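Local coordinates for HIGH affinity ribose transport protein RBSD (Bacillus subtilis, PDB 1OGD) that catalyses the interconversion of the beta-pyranose and beta-furanose forms of D-ribose and assembles as a homodecamer built from two pentamers, at the interface of chains A and B and the interface of chains A and C. Sequence-based numbering; all coordinates share one arbitrary frame. Chains: chain A/B/C, HIGH affinity ribose transport protein RBSD.

Contact 2 lies at the loop A:Gly19 to A:Asp22, while contacts 1 and 3 follow the N-terminal segment of chain B. Contacts 1 and 3 belong to one two-fold symmetric A-B interface, share B:Lys2, and have C-alpha centres about 10 Å apart. Contact 2, between A and C without exact two-fold symmetry, has its centre about 7 Å from that of contact 1 and about 16 Å from that of contact 3. With a dimer of pentamers, this symmetry suggests that A-B joins the two rings and A-C joins neighbours within one. Both interfaces would then meet near A:His20, about 5 Å from the centre of contact 1.

Contact 1: the interface of chains A and B. Residues chain A 18, 128-130; chain B 1-2.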
# COMPACT_ATOMS: atom_id res chain seq x y z
N LEU A 18 21.29 2.44 11.43
CA LEU A 18 22.51 1.66 11.31
C LEU A 18 22.89 0.91 12.58
O LEU A 18 22.87 1.46 13.68
CB LEU A 18 23.69 2.55 10.88
CG LEU A 18 23.71 3.04 9.44
CD1 LEU A 18 24.92 3.93 9.23
CD2 LEU A 18 23.75 1.85 8.49
N GLY A 128 30.54 0.66 12.28
CA GLY A 128 31.21 0.11 13.44
C GLY A 128 30.27 0.20 14.62
O GLY A 128 29.06 0.27 14.44
N VAL A 129 30.82 0.20 15.83
CA VAL A 129 29.99 0.29 17.03
C VAL A 129 30.58 1.35 17.97
O VAL A 129 31.80 1.55 18.00
CB VAL A 129 29.88 -1.09 17.72
CG1 VAL A 129 31.24 -1.54 18.22
CG2 VAL A 129 28.86 -1.04 18.85
N LEU A 130 29.71 2.02 18.73
CA LEU A 130 30.14 3.08 19.64
C LEU A 130 30.55 2.64 21.05
O LEU A 130 30.77 3.47 21.92
CB LEU A 130 29.04 4.14 19.76
CG LEU A 130 28.68 4.86 18.46
CD1 LEU A 130 27.49 5.78 18.71
CD2 LEU A 130 29.88 5.64 17.96
N MET B 1 27.43 2.96 13.10
CA MET B 1 26.42 3.66 13.94
C MET B 1 26.49 5.16 13.74
O MET B 1 27.51 5.70 13.32
CB MET B 1 26.65 3.36 15.43
CG MET B 1 26.13 2.01 15.90
SD MET B 1 26.38 1.76 17.69
CE MET B 1 25.32 3.02 18.37
N LYS B 2 25.38 5.83 14.05
CA LYS B 2 25.28 7.28 13.94
C LYS B 2 26.11 7.86 15.10
O LYS B 2 25.96 7.44 16.24
CB LYS B 2 23.81 7.71 14.06
CG LYS B 2 23.53 9.17 13.76
CD LYS B 2 22.05 9.42 13.44
CE LYS B 2 21.14 9.20 14.65
NZ LYS B 2 21.25 10.30 15.65
O HOH W 1 22.91 4.27 14.27
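The flat groups between B:Met1 and the A:Gly128 to A:Leu130 strip are peptide units, met at their polar atoms: the A:Gly128 carbonyl faces the B:Met1 amino group, the A:Leu130 N-H faces the thioether sulfur, and the tip of the B:Lys2 carbonyl meets a leucine methyl. In this RbsD/FucU-family protein the N-terminus of one subunit lies against the C-terminal tail of another. The polar contacts are modest. B:Met1 N stands 3.4 Å from A:Gly128 O, a weak hydrogen bond, and A:Leu130 N is 3.5 Å from B:Met1 SD, also weak although fairly straight at 158°. Apolar packing accompanies them. The B:Met1 chain runs extended to its sulfur and then bends (chi3 65°), which turns the terminal methyl CE towards A:Leu130, where it lies 3.5 Å from CD1. The two side chains cross obliquely. On the A:Val129 side the approach is alongside, both chains pointing the same way; CG2, anti to the backbone N, is the branch turned to the sulfur and lies 3.9 Å from B:Met1 SD. A:Leu130 CD1 also reaches B:Lys2 O at 3.3 Å. On the A:Leu18 side the link is through solvent: water 1 lies 2.9 Å from A:Leu18 O, the carbonyl just ahead of the loop carrying A:His20, the likely proton donor, and 2.9 Å from B:Lys2 N.

Contact 2: the interface of chains A and C. Residues chain A 19-22, 109; chain C 30-33.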
# COMPACT_ATOMS: atom_id res chain seq x y z
N GLY A 19 23.22 -0.36 12.40
CA GLY A 19 23.64 -1.21 13.49
C GLY A 19 25.01 -1.73 13.10
O GLY A 19 25.43 -1.55 11.96
N HIS A 20 25.70 -2.37 14.03
CA HIS A 20 27.03 -2.89 13.73
C HIS A 20 27.07 -3.80 12.50
O HIS A 20 26.35 -4.79 12.43
CB HIS A 20 27.57 -3.67 14.94
CG HIS A 20 29.04 -3.95 14.87
ND1 HIS A 20 29.66 -4.87 15.68
CD2 HIS A 20 30.01 -3.41 14.09
CE1 HIS A 20 30.96 -4.89 15.40
NE2 HIS A 20 31.19 -4.02 14.44
N THR A 21 27.93 -3.44 11.55
CA THR A 21 28.15 -4.15 10.29
C THR A 21 27.23 -3.78 9.12
O THR A 21 27.46 -4.25 8.00
CB THR A 21 28.14 -5.72 10.45
OG1 THR A 21 26.81 -6.19 10.69
CG2 THR A 21 29.05 -6.15 11.59
N ASP A 22 26.21 -2.96 9.36
CA ASP A 22 25.34 -2.54 8.26
C ASP A 22 26.19 -1.76 7.28
O ASP A 22 27.21 -1.17 7.66
CB ASP A 22 24.18 -1.67 8.75
CG ASP A 22 23.14 -2.44 9.54
OD1 ASP A 22 23.09 -3.69 9.43
OD2 ASP A 22 22.37 -1.80 10.28
N LYS A 109 22.13 -0.87 2.81
CA LYS A 109 20.88 -0.31 3.30
C LYS A 109 20.47 0.82 2.38
O LYS A 109 19.31 1.21 2.33
CB LYS A 109 21.05 0.22 4.73
CG LYS A 109 21.43 -0.83 5.75
CD LYS A 109 20.34 -1.88 5.89
CE LYS A 109 20.76 -3.02 6.80
NZ LYS A 109 19.69 -4.06 6.90
N GLY C 30 23.70 -1.34 19.68
CA GLY C 30 24.45 -1.66 18.48
C GLY C 30 24.04 -2.85 17.64
O GLY C 30 24.50 -2.99 16.52
N LEU C 31 23.19 -3.71 18.17
CA LEU C 31 22.77 -4.90 17.43
C LEU C 31 22.07 -4.54 16.12
O LEU C 31 21.13 -3.74 16.11
CB LEU C 31 21.82 -5.75 18.27
CG LEU C 31 21.46 -7.10 17.65
CD1 LEU C 31 22.68 -8.00 17.66
CD2 LEU C 31 20.33 -7.75 18.44
N PRO C 32 22.54 -5.10 14.99
CA PRO C 32 21.87 -4.76 13.73
C PRO C 32 20.54 -5.53 13.68
O PRO C 32 20.42 -6.60 14.29
CB PRO C 32 22.86 -5.23 12.67
CG PRO C 32 23.51 -6.42 13.34
CD PRO C 32 23.74 -5.91 14.75
N VAL C 33 19.56 -4.99 12.97
CA VAL C 33 18.26 -5.63 12.85
C VAL C 33 18.09 -6.20 11.44
O VAL C 33 18.22 -5.48 10.45
CB VAL C 33 17.11 -4.63 13.14
CG1 VAL C 33 15.76 -5.33 13.03
CG2 VAL C 33 17.29 -4.03 14.52
O HOH W 2 20.73 -5.02 9.20
O HOH W 3 20.14 -2.48 11.64
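Direct hydrogen bonding joins A:His20 to C:Gly30: the backbone A:His20 N lies 2.8 Å from C:Gly30 O, with 172° at the hydrogen and a C=O...N angle of 161°, so the donor arrives nearly along the C=O axis. This links the loop of A:His20, the likely proton donor, to the C:Gly30-C:Leu31-C:Pro32 stretch, part of the pocket that holds beta-D-ribopyranose in this structure, and the ribose site therefore appears to be completed across the subunit boundary.

Van der Waals packing accompanies that bond. The pyrrolidine ring of C:Pro32 presses against the A:His20 carbonyl, CG lying 3.4 Å from O, while its CB also meets A:Asp22 OD1 as those two side chains cross. A:Gly19 CA packs against C:Pro32 CA at 4.0 Å; lacking a side chain, the glycine lets the backbones come close.

Water-mediated bonds fan out from the A:Asp22 carboxylate. Water 2 joins its OD1 to the side-chain amino group of A:Lys109, NZ, and to the backbone of chain C, with water 2 lying 2.8 Å from C:Val33 O; water 3 joins OD2 to C:Val33 N, 2.9 Å from the water.

Within chain A, second-shell bonding positions the loop. A:Asp22 CG is anti to its carbonyl carbon (chi1 -71°), placing the carboxylate back beneath A:Gly19, whose N is 2.7 Å from A:Asp22 OD2 and meets that oxygen from above the carboxylate plane.

Contact 3: the interface of chains A and B. Residues chain A 4-5, 60-61; chain B 2-5.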
# COMPACT_ATOMS: atom_id res chain seq x y z
N HIS A 4 21.96 18.67 16.03
CA HIS A 4 23.15 17.90 15.71
C HIS A 4 22.97 16.84 14.62
O HIS A 4 21.85 16.53 14.21
CB HIS A 4 23.66 17.22 16.98
CG HIS A 4 23.68 18.12 18.18
ND1 HIS A 4 24.42 19.28 18.23
CD2 HIS A 4 23.04 18.02 19.37
CE1 HIS A 4 24.23 19.87 19.40
NE2 HIS A 4 23.41 19.13 20.11
N GLY A 5 24.10 16.29 14.16
CA GLY A 5 24.07 15.26 13.14
C GLY A 5 24.11 15.78 11.71
O GLY A 5 24.23 16.98 11.47
N GLU A 60 32.49 11.82 9.17
CA GLU A 60 32.34 12.48 10.46
C GLU A 60 30.98 12.29 11.14
O GLU A 60 30.82 12.68 12.30
CB GLU A 60 32.63 13.97 10.33
CG GLU A 60 31.68 14.72 9.44
CD GLU A 60 31.91 16.22 9.49
OE1 GLU A 60 31.78 16.80 10.59
OE2 GLU A 60 32.23 16.82 8.43
N GLU A 61 30.02 11.71 10.44
CA GLU A 61 28.69 11.50 11.02
C GLU A 61 28.40 10.03 11.27
O GLU A 61 27.42 9.68 11.92
CB GLU A 61 27.61 12.06 10.10
CG GLU A 61 27.66 13.55 9.87
CD GLU A 61 27.64 14.34 11.17
OE1 GLU A 61 27.16 13.80 12.20
OE2 GLU A 61 28.10 15.50 11.15
N LYS B 2 25.38 5.83 14.05
CA LYS B 2 25.28 7.28 13.94
C LYS B 2 26.11 7.86 15.10
O LYS B 2 25.96 7.44 16.24
CB LYS B 2 23.81 7.71 14.06
CG LYS B 2 23.53 9.17 13.76
CD LYS B 2 22.05 9.42 13.44
CE LYS B 2 21.14 9.20 14.65
NZ LYS B 2 21.25 10.30 15.65
N LYS B 3 26.98 8.81 14.79
CA LYS B 3 27.84 9.43 15.80
C LYS B 3 27.18 10.52 16.64
O LYS B 3 27.33 10.54 17.86
CB LYS B 3 29.08 10.04 15.14
CG LYS B 3 30.16 9.07 14.72
CD LYS B 3 31.31 9.86 14.11
CE LYS B 3 32.54 9.01 13.86
NZ LYS B 3 33.62 9.84 13.25
N HIS B 4 26.47 11.43 15.98
CA HIS B 4 25.84 12.55 16.68
C HIS B 4 24.33 12.57 16.60
O HIS B 4 23.72 11.89 15.77
CB HIS B 4 26.38 13.86 16.11
CG HIS B 4 27.85 13.85 15.87
ND1 HIS B 4 28.77 13.62 16.87
CD2 HIS B 4 28.57 14.02 14.74
CE1 HIS B 4 29.99 13.64 16.37
NE2 HIS B 4 29.90 13.89 15.07
N GLY B 5 23.72 13.37 17.47
CA GLY B 5 22.28 13.49 17.50
C GLY B 5 21.60 12.57 18.48
O GLY B 5 22.24 11.80 19.20
O HOH W 4 25.88 11.55 13.17
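B:His4 meets A:Glu61 through two torsions: in B:His4, CG stands anti to the carbonyl carbon (chi1 -42°), directing the ring to the contact, and A:Glu61 bends at chi2 (-55°), which brings its carboxylate to the imidazole edge. In this RbsD/FucU-family protein the pair forms part of a two-fold, subunit-to-subunit contact at the C-terminal end of helix 51-61. A:Glu61 CD lies in the ring plane, 3.7 Å from B:His4 CD2, with carboxylate and ring planes 75° apart. B:His4 NE2 reaches A:Glu60 O at 3.2 Å, but with poor geometry, so this bond is weak. One ring face carries B:Lys3 CB over its centre. B:Lys3 N donates an almost straight bond to A:Glu61 O at 3.0 Å, approaching well above the carbonyl plane, while its extended side chain runs alongside the helix end and brings CD 3.4 Å from A:Glu60 O. An alanine at B:Lys3 would keep the backbone bond and the CB over the ring, yet would probably open a gap beside A:Glu60 O, leaving the helix end without its methylene cover. Water 4 ties A:Glu61 O and OE1 to B:His4 N, which it meets at 2.9 Å. B:Lys2 NZ curls back to B:His4 O at 2.9 Å, tilted from the carbonyl plane, which would steady the segment. Near the symmetry axis, A:His4 CB packs 4.0 Å from B:Gly5 CA, with the two-fold twin, A:Gly5 CA against B:His4 CB.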